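Local coordinates for protein putative oxidoreductase yhhX (Escherichia coli K-12, PDB 3F4L) that probably acts as an NADP+-dependent scyllo-inositol dehydrogenase, an oxidoreductase of the Gfo/Idh/MocA family, at residues Gln252-Ser256 with Phe268-Asp272; Ile231-Lys235 with Ile246-Ile250; His30-Ile34 with Val60-Val66. One frame throughout, in Å; residues are numbered along the deposited sequence.

Contact 1: residues Gln252-Ser256 with Phe268-Asp272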
loop_
_atom_site.group_PDB
_atom_site.type_symbol
_atom_site.label_atom_id
_atom_site.label_comp_id
_atom_site.label_asym_id
_atom_site.label_seq_id
_atom_site.Cartn_x
_atom_site.Cartn_y
_atom_site.Cartn_z
ATOM N N GLN A 252 19.546 -11.888 5.130
ATOM C CA GLN A 252 20.037 -13.108 4.498
ATOM C C GLN A 252 20.407 -14.308 5.384
ATOM O O GLN A 252 20.877 -15.325 4.871
ATOM C CB GLN A 252 21.239 -12.755 3.609
ATOM C CG GLN A 252 20.880 -11.877 2.414
ATOM C CD GLN A 252 19.973 -12.603 1.435
ATOM O OE1 GLN A 252 20.353 -13.633 0.867
ATOM N NE2 GLN A 252 18.765 -12.084 1.240
ATOM N N GLN A 253 20.204 -14.204 6.694
ATOM C CA GLN A 253 20.521 -15.308 7.599
ATOM C C GLN A 253 19.788 -16.592 7.221
ATOM O O GLN A 253 20.380 -17.666 7.227
ATOM C CB GLN A 253 20.164 -14.946 9.047
ATOM C CG GLN A 253 20.940 -13.787 9.602
ATOM C CD GLN A 253 20.493 -13.406 10.990
ATOM O OE1 GLN A 253 20.801 -14.090 11.979
ATOM N NE2 GLN A 253 19.753 -12.309 11.078
ATOM N N GLU A 254 18.503 -16.493 6.894
ATOM C CA GLU A 254 17.745 -17.688 6.539
ATOM C C GLU A 254 18.291 -18.312 5.263
ATOM O O GLU A 254 18.379 -19.542 5.148
ATOM C CB GLU A 254 16.263 -17.365 6.353
ATOM C CG GLU A 254 15.391 -18.604 6.164
ATOM C CD GLU A 254 13.948 -18.271 5.798
ATOM O OE1 GLU A 254 13.362 -17.367 6.434
ATOM O OE2 GLU A 254 13.398 -18.920 4.882
ATOM N N THR A 255 18.658 -17.468 4.303
ATOM C CA THR A 255 19.199 -17.969 3.045
ATOM C C THR A 255 20.493 -18.737 3.327
ATOM O O THR A 255 20.700 -19.826 2.800
ATOM C CB THR A 255 19.472 -16.807 2.048
ATOM O OG1 THR A 255 18.229 -16.176 1.706
ATOM C CG2 THR A 255 20.133 -17.323 0.775
ATOM N N SER A 256 21.354 -18.188 4.175
ATOM C CA SER A 256 22.600 -18.877 4.491
ATOM C C SER A 256 22.338 -20.190 5.230
ATOM O O SER A 256 22.928 -21.230 4.895
ATOM C CB SER A 256 23.503 -17.995 5.344
ATOM O OG SER A 256 23.869 -16.827 4.638
ATOM N N PHE A 268 28.554 -15.908 5.902
ATOM C CA PHE A 268 27.234 -16.056 6.524
ATOM C C PHE A 268 26.403 -14.789 6.348
ATOM O O PHE A 268 26.866 -13.688 6.638
ATOM C CB PHE A 268 27.347 -16.352 8.027
ATOM C CG PHE A 268 26.015 -16.635 8.693
ATOM C CD1 PHE A 268 25.317 -17.811 8.411
ATOM C CD2 PHE A 268 25.442 -15.711 9.571
ATOM C CE1 PHE A 268 24.064 -18.064 8.990
ATOM C CE2 PHE A 268 24.188 -15.957 10.157
ATOM C CZ PHE A 268 23.501 -17.134 9.863
ATOM N N ALA A 269 25.181 -14.954 5.865
ATOM C CA ALA A 269 24.279 -13.831 5.662
ATOM C C ALA A 269 24.888 -12.722 4.803
ATOM O O ALA A 269 24.600 -11.545 5.011
ATOM C CB ALA A 269 23.834 -13.271 7.019
ATOM N N ALA A 270 25.732 -13.099 3.844
ATOM C CA ALA A 270 26.352 -12.121 2.946
ATOM C C ALA A 270 25.219 -11.365 2.262
ATOM O O ALA A 270 24.304 -11.972 1.723
ATOM C CB ALA A 270 27.231 -12.826 1.897
ATOM N N ASP A 271 25.286 -10.040 2.286
ATOM C CA ASP A 271 24.233 -9.218 1.696
ATOM C C ASP A 271 24.846 -8.102 0.852
ATOM O O ASP A 271 25.730 -7.384 1.312
ATOM C CB ASP A 271 23.388 -8.613 2.824
ATOM C CG ASP A 271 22.048 -8.091 2.350
ATOM O OD1 ASP A 271 21.985 -7.508 1.244
ATOM O OD2 ASP A 271 21.058 -8.254 3.101
ATOM N N ASP A 272 24.378 -7.955 -0.381
ATOM C CA ASP A 272 24.905 -6.912 -1.254
ATOM C C ASP A 272 23.880 -5.824 -1.555
ATOM O O ASP A 272 24.036 -5.038 -2.490
ATOM C CB ASP A 272 25.435 -7.530 -2.550
ATOM C CG ASP A 272 26.799 -8.181 -2.363
ATOM O OD1 ASP A 272 27.795 -7.437 -2.200
ATOM O OD2 ASP A 272 26.876 -9.432 -2.363
HETATM O O HOH W 1 21.140 -9.694 5.420
#

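Contact 2: residues Ile231-Lys235 with Ile246-Ile250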
loop_
_atom_site.group_PDB
_atom_site.type_symbol
_atom_site.label_atom_id
_atom_site.label_comp_id
_atom_site.label_asym_id
_atom_site.label_seq_id
_atom_site.Cartn_x
_atom_site.Cartn_y
_atom_site.Cartn_z
ATOM N N ILE A 231 7.051 -9.742 -9.125
ATOM C CA ILE A 231 8.083 -8.710 -9.046
ATOM C C ILE A 231 7.976 -8.085 -7.656
ATOM O O ILE A 231 7.013 -7.376 -7.362
ATOM C CB ILE A 231 7.882 -7.605 -10.097
ATOM C CG1 ILE A 231 8.033 -8.181 -11.510
ATOM C CG2 ILE A 231 8.915 -6.504 -9.870
ATOM C CD1 ILE A 231 7.681 -7.188 -12.607
ATOM N N ASP A 232 8.968 -8.353 -6.813
ATOM C CA ASP A 232 8.972 -7.866 -5.439
ATOM C C ASP A 232 8.904 -6.364 -5.210
ATOM O O ASP A 232 9.384 -5.564 -6.015
ATOM C CB ASP A 232 10.197 -8.396 -4.686
ATOM C CG ASP A 232 9.982 -9.793 -4.125
ATOM O OD1 ASP A 232 8.892 -10.053 -3.574
ATOM O OD2 ASP A 232 10.901 -10.628 -4.223
ATOM N N TYR A 233 8.294 -6.007 -4.083
ATOM C CA TYR A 233 8.187 -4.623 -3.650
ATOM C C TYR A 233 9.454 -4.413 -2.821
ATOM O O TYR A 233 10.221 -5.348 -2.584
ATOM C CB TYR A 233 7.018 -4.414 -2.666
ATOM C CG TYR A 233 5.611 -4.600 -3.187
ATOM C CD1 TYR A 233 5.054 -5.873 -3.345
ATOM C CD2 TYR A 233 4.812 -3.490 -3.472
ATOM C CE1 TYR A 233 3.733 -6.030 -3.768
ATOM C CE2 TYR A 233 3.498 -3.637 -3.896
ATOM C CZ TYR A 233 2.963 -4.904 -4.040
ATOM O OH TYR A 233 1.649 -5.026 -4.442
ATOM N N PRO A 234 9.706 -3.170 -2.399
ATOM C CA PRO A 234 10.899 -2.973 -1.572
ATOM C C PRO A 234 10.527 -3.706 -0.272
ATOM O O PRO A 234 9.332 -3.882 0.004
ATOM C CB PRO A 234 10.927 -1.462 -1.370
ATOM C CG PRO A 234 10.359 -0.945 -2.651
ATOM C CD PRO A 234 9.211 -1.890 -2.941
ATOM N N LYS A 235 11.518 -4.133 0.514
ATOM C CA LYS A 235 11.250 -4.815 1.782
ATOM C C LYS A 235 10.650 -3.816 2.793
ATOM O O LYS A 235 9.736 -4.148 3.550
ATOM C CB LYS A 235 12.545 -5.408 2.349
ATOM C CG LYS A 235 12.366 -6.093 3.703
ATOM C CD LYS A 235 11.585 -7.400 3.584
ATOM C CE LYS A 235 11.045 -7.858 4.946
ATOM N NZ LYS A 235 10.023 -6.890 5.457
ATOM N N ILE A 246 14.281 3.699 1.435
ATOM C CA ILE A 246 13.812 2.546 0.686
ATOM C C ILE A 246 14.845 1.428 0.824
ATOM O O ILE A 246 16.054 1.667 0.766
ATOM C CB ILE A 246 13.633 2.883 -0.814
ATOM C CG1 ILE A 246 12.675 4.066 -0.981
ATOM C CG2 ILE A 246 13.055 1.692 -1.547
ATOM C CD1 ILE A 246 11.267 3.791 -0.490
ATOM N N LYS A 247 14.364 0.210 1.016
ATOM C CA LYS A 247 15.256 -0.931 1.172
ATOM C C LYS A 247 14.702 -2.143 0.448
ATOM O O LYS A 247 13.625 -2.641 0.788
ATOM C CB LYS A 247 15.433 -1.251 2.669
ATOM C CG LYS A 247 16.234 -2.518 3.016
ATOM C CD LYS A 247 17.699 -2.387 2.642
ATOM C CE LYS A 247 18.538 -3.546 3.185
ATOM N NZ LYS A 247 18.120 -4.893 2.691
ATOM N N TYR A 248 15.418 -2.594 -0.578
ATOM C CA TYR A 248 15.021 -3.802 -1.284
ATOM C C TYR A 248 15.852 -4.916 -0.666
ATOM O O TYR A 248 16.992 -4.689 -0.266
ATOM C CB TYR A 248 15.350 -3.732 -2.775
ATOM C CG TYR A 248 14.413 -2.879 -3.582
ATOM C CD1 TYR A 248 14.545 -1.495 -3.603
ATOM C CD2 TYR A 248 13.387 -3.457 -4.328
ATOM C CE1 TYR A 248 13.679 -0.705 -4.346
ATOM C CE2 TYR A 248 12.513 -2.675 -5.075
ATOM C CZ TYR A 248 12.667 -1.299 -5.079
ATOM O OH TYR A 248 11.809 -0.512 -5.814
ATOM N N GLY A 249 15.282 -6.111 -0.577
ATOM C CA GLY A 249 16.029 -7.227 -0.027
ATOM C C GLY A 249 15.777 -7.485 1.439
ATOM O O GLY A 249 15.663 -6.558 2.243
ATOM N N ILE A 250 15.701 -8.761 1.788
ATOM C CA ILE A 250 15.449 -9.160 3.165
ATOM C C ILE A 250 16.723 -9.711 3.795
ATOM O O ILE A 250 17.678 -10.063 3.092
ATOM C CB ILE A 250 14.330 -10.235 3.221
ATOM C CG1 ILE A 250 13.959 -10.554 4.675
ATOM C CG2 ILE A 250 14.784 -11.508 2.502
ATOM C CD1 ILE A 250 12.672 -11.369 4.787
HETATM O O HOH W 2 12.727 -6.458 -1.831
#

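Contact 3: residues His30-Ile34 with Val60-Val66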
loop_
_atom_site.group_PDB
_atom_site.type_symbol
_atom_site.label_atom_id
_atom_site.label_comp_id
_atom_site.label_asym_id
_atom_site.label_seq_id
_atom_site.Cartn_x
_atom_site.Cartn_y
_atom_site.Cartn_z
ATOM N N HIS A 30 25.053 -23.073 27.657
ATOM C CA HIS A 30 25.331 -24.498 27.530
ATOM C C HIS A 30 23.993 -25.225 27.444
ATOM O O HIS A 30 23.156 -25.102 28.344
ATOM C CB HIS A 30 26.109 -25.032 28.737
ATOM C CG HIS A 30 26.263 -26.520 28.720
ATOM N ND1 HIS A 30 25.480 -27.358 29.482
ATOM C CD2 HIS A 30 27.047 -27.323 27.963
ATOM C CE1 HIS A 30 25.772 -28.614 29.195
ATOM N NE2 HIS A 30 26.718 -28.620 28.275
ATOM N N VAL A 31 23.782 -25.962 26.357
ATOM C CA VAL A 31 22.533 -26.701 26.179
ATOM C C VAL A 31 22.643 -28.004 26.948
ATOM O O VAL A 31 23.303 -28.944 26.507
ATOM C CB VAL A 31 22.264 -26.991 24.679
ATOM C CG1 VAL A 31 20.954 -27.777 24.514
ATOM C CG2 VAL A 31 22.186 -25.669 23.914
ATOM N N ALA A 32 21.990 -28.057 28.100
ATOM C CA ALA A 32 22.057 -29.233 28.958
ATOM C C ALA A 32 21.137 -30.372 28.551
ATOM O O ALA A 32 21.514 -31.537 28.652
ATOM C CB ALA A 32 21.775 -28.834 30.400
ATOM N N HIS A 33 19.935 -30.035 28.096
ATOM C CA HIS A 33 18.968 -31.049 27.700
ATOM C C HIS A 33 18.145 -30.621 26.504
ATOM O O HIS A 33 17.922 -29.439 26.264
ATOM C CB HIS A 33 17.951 -31.312 28.809
ATOM C CG HIS A 33 18.551 -31.572 30.152
ATOM N ND1 HIS A 33 19.024 -32.808 30.531
ATOM C CD2 HIS A 33 18.730 -30.755 31.216
ATOM C CE1 HIS A 33 19.468 -32.743 31.774
ATOM N NE2 HIS A 33 19.300 -31.508 32.212
ATOM N N ILE A 34 17.673 -31.618 25.776
ATOM C CA ILE A 34 16.775 -31.390 24.669
ATOM C C ILE A 34 15.756 -32.504 24.769
ATOM O O ILE A 34 16.082 -33.677 24.600
ATOM C CB ILE A 34 17.471 -31.420 23.305
ATOM C CG1 ILE A 34 18.292 -30.134 23.118
ATOM C CG2 ILE A 34 16.411 -31.523 22.190
ATOM C CD1 ILE A 34 18.890 -29.988 21.725
ATOM N N VAL A 60 14.331 -32.737 32.858
ATOM C CA VAL A 60 14.783 -31.412 32.452
ATOM C C VAL A 60 14.303 -30.361 33.453
ATOM O O VAL A 60 15.098 -29.585 33.983
ATOM C CB VAL A 60 14.250 -31.034 31.048
ATOM C CG1 VAL A 60 14.751 -29.661 30.670
ATOM C CG2 VAL A 60 14.695 -32.068 30.015
ATOM N N LEU A 61 12.999 -30.349 33.716
ATOM C CA LEU A 61 12.426 -29.375 34.638
ATOM C C LEU A 61 12.931 -29.522 36.070
ATOM O O LEU A 61 12.854 -28.577 36.857
ATOM C CB LEU A 61 10.899 -29.454 34.605
ATOM C CG LEU A 61 10.282 -29.149 33.236
ATOM C CD1 LEU A 61 8.760 -29.134 33.350
ATOM C CD2 LEU A 61 10.800 -27.811 32.727
ATOM N N ASN A 62 13.454 -30.695 36.408
ATOM C CA ASN A 62 13.976 -30.913 37.752
ATOM C C ASN A 62 15.457 -30.585 37.864
ATOM O O ASN A 62 16.010 -30.596 38.964
ATOM C CB ASN A 62 13.744 -32.360 38.203
ATOM C CG ASN A 62 12.286 -32.657 38.460
ATOM O OD1 ASN A 62 11.509 -31.759 38.792
ATOM N ND2 ASN A 62 11.905 -33.923 38.326
ATOM N N ASP A 63 16.100 -30.295 36.735
ATOM C CA ASP A 63 17.527 -29.966 36.747
ATOM C C ASP A 63 17.731 -28.588 37.377
ATOM O O ASP A 63 17.269 -27.577 36.844
ATOM C CB ASP A 63 18.103 -29.962 35.328
ATOM C CG ASP A 63 19.618 -29.841 35.316
ATOM O OD1 ASP A 63 20.175 -29.190 36.229
ATOM O OD2 ASP A 63 20.257 -30.385 34.388
ATOM N N PRO A 64 18.433 -28.537 38.525
ATOM C CA PRO A 64 18.732 -27.314 39.279
ATOM C C PRO A 64 19.487 -26.252 38.486
ATOM O O PRO A 64 19.286 -25.052 38.684
ATOM C CB PRO A 64 19.566 -27.829 40.453
ATOM C CG PRO A 64 19.049 -29.223 40.649
ATOM C CD PRO A 64 18.952 -29.722 39.234
ATOM N N ASP A 65 20.355 -26.696 37.585
ATOM C CA ASP A 65 21.161 -25.773 36.804
ATOM C C ASP A 65 20.520 -25.207 35.542
ATOM O O ASP A 65 21.106 -24.340 34.902
ATOM C CB ASP A 65 22.495 -26.430 36.456
ATOM C CG ASP A 65 23.236 -26.916 37.689
ATOM O OD1 ASP A 65 23.461 -26.099 38.617
ATOM O OD2 ASP A 65 23.588 -28.116 37.730
ATOM N N VAL A 66 19.333 -25.685 35.178
ATOM C CA VAL A 66 18.662 -25.154 33.990
ATOM C C VAL A 66 17.949 -23.861 34.369
ATOM O O VAL A 66 17.115 -23.854 35.275
ATOM C CB VAL A 66 17.619 -26.146 33.414
ATOM C CG1 VAL A 66 16.794 -25.455 32.329
ATOM C CG2 VAL A 66 18.323 -27.364 32.834
#

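Contact 1: residues Gln252-Ser256 with Phe268-Asp272
This is a helix-to-loop packing contact in the C-terminal alpha/beta domain of a Gfo/Idh/MocA oxidoreductase: the first turn of the short helix 253-258 meets the irregular chain at 268-272 that leads back to strand 275-280. Within the turn, S256 N donates to Q252 O, and the S256 side chain faces the loop. F268 lays its ring obliquely against S256 CB (3.6 Å from F268 CD1) and Q253 CG (3.9 Å from F268 CE2); its other neighbours include I261, P263 and Y21 of the helix 12-22. A269, with a left-handed backbone conformation, sets its CB 3.8 Å from Q253 N. The Q252 side chain starts toward the loop but turns off, its NE2 bonding to I250 O. A water bridges Q252 N and D271 OD2, at 2.7 Å from each, while D271 OD1 is hydrogen-bonded to S273 OG. The single direct hydrogen bond between the segments is short: A269 N donates to S256 OG at 2.6 Å, and the same hydroxyl donates weakly to Q252 O at 3.4 Å.

Contact 2: residues Ile231-Lys235 with Ile246-Ile250
P234 rests its ring on the aromatic face of Y248. Its CG lies 3.8 Å from the ring centroid, 27° off the normal, in a CH-pi contact, and approaches Y248 CZ to 3.4 Å. Y248 takes an m rotamer (chi1 -77°, chi2 80°) that brings its ring nearer to 231-235 although its CA-CB bond points sideways; D232 O lies near the ring plane, 4.4 Å from Y248 CE2. P234 CB also packs on I246 CG2 at 3.8 Å. Residues 232-235 and 246-250 run nearly perpendicular (98° between their end-to-end directions) at the open end of the antiparallel beta-hairpin formed by strands 236-240 and 243-247, where a weak hydrogen bond joins K235 N to K247 O (2.6 Å, 128° at the hydrogen). Both lysines alternate t and p along chi1 to chi4, so neither chain is extended. K247 curls over its own segment, NZ donating to G249 O (3.0 Å) and Y248 O (3.2 Å) and also reaching S273. K235 starts toward 246-250, with CB 3.3 Å from G249 O and CE 3.9 Å from I250 CD1, then leads away to H152 O. The CA-CB bond of Y233 points away from 246-250, and its ring stacks on H152 and meets H239 of the second subunit, whose own Y248 packs against Y248 here. A water accepts from G249 N (2.9 Å) and donates to Y233 O (2.8 Å).

Contact 3: residues His30-Ile34 with Val60-Val66
H33 slides its imidazole beneath V60, whose CA lies over one ring face, while H33 CB and V60 CG2 touch at 3.6 Å. The ring edge is occupied as well: V66 CG2 sits 3.8 Å from H33 CD2, and D63 OD2 lies near the ring plane, 2.6 Å from H33 NE2. These residues belong to the NAD-binding Rossmann fold. H33 is on the parallel strand 29-35; residues 60-66 carry the chain from the end of helix 58-61 to the start of strand 66-71. In the sheet, strand 3-8 separates strands 29-35 and 66-71, and V60 packs on its A6; the side-chain contact therefore reaches across this intervening strand, with A32 CB and V66 CG2 a looser apolar pair at 4.5 Å. A type I turn from D63 to V66 shapes the connection, and D63 N donates to V60 O at 3.0 Å. The D63 carboxylate also closes an Asx turn, D63 OD1 accepting from D65 N at 2.8 Å. H52 meets the H33 ring at a steep angle. The nearly linear bond (164°) from H33 NE2 to D63 OD2 has the geometry of an imidazole protonated on NE2 donating to a carboxylate, and both carboxylate oxygens of D63 are engaged, one by the strand and one by its own turn.

How the contacts relate
Contacts 1 and 2 are neighbours in the C-terminal domain, their centres 15 Å apart and their atoms in packing contact where D271 OD2 lies 3.8 Å from I250 O. The chain runs directly from the hairpin strand of contact 2 into the helix of contact 1, and S273 links them, its OG hydrogen-bonded to both K247 and D271. Contact 2 faces the second subunit, whereas contact 1 reaches the Rossmann domain through Y17 and Y21. Contact 3 lies within that domain, with its centre about 32 Å from the centre of contact 1 and 42 Å from that of contact 2. It belongs to the fold expected to bind the nicotinamide cofactor, although none of the three contacts includes a bound ligand.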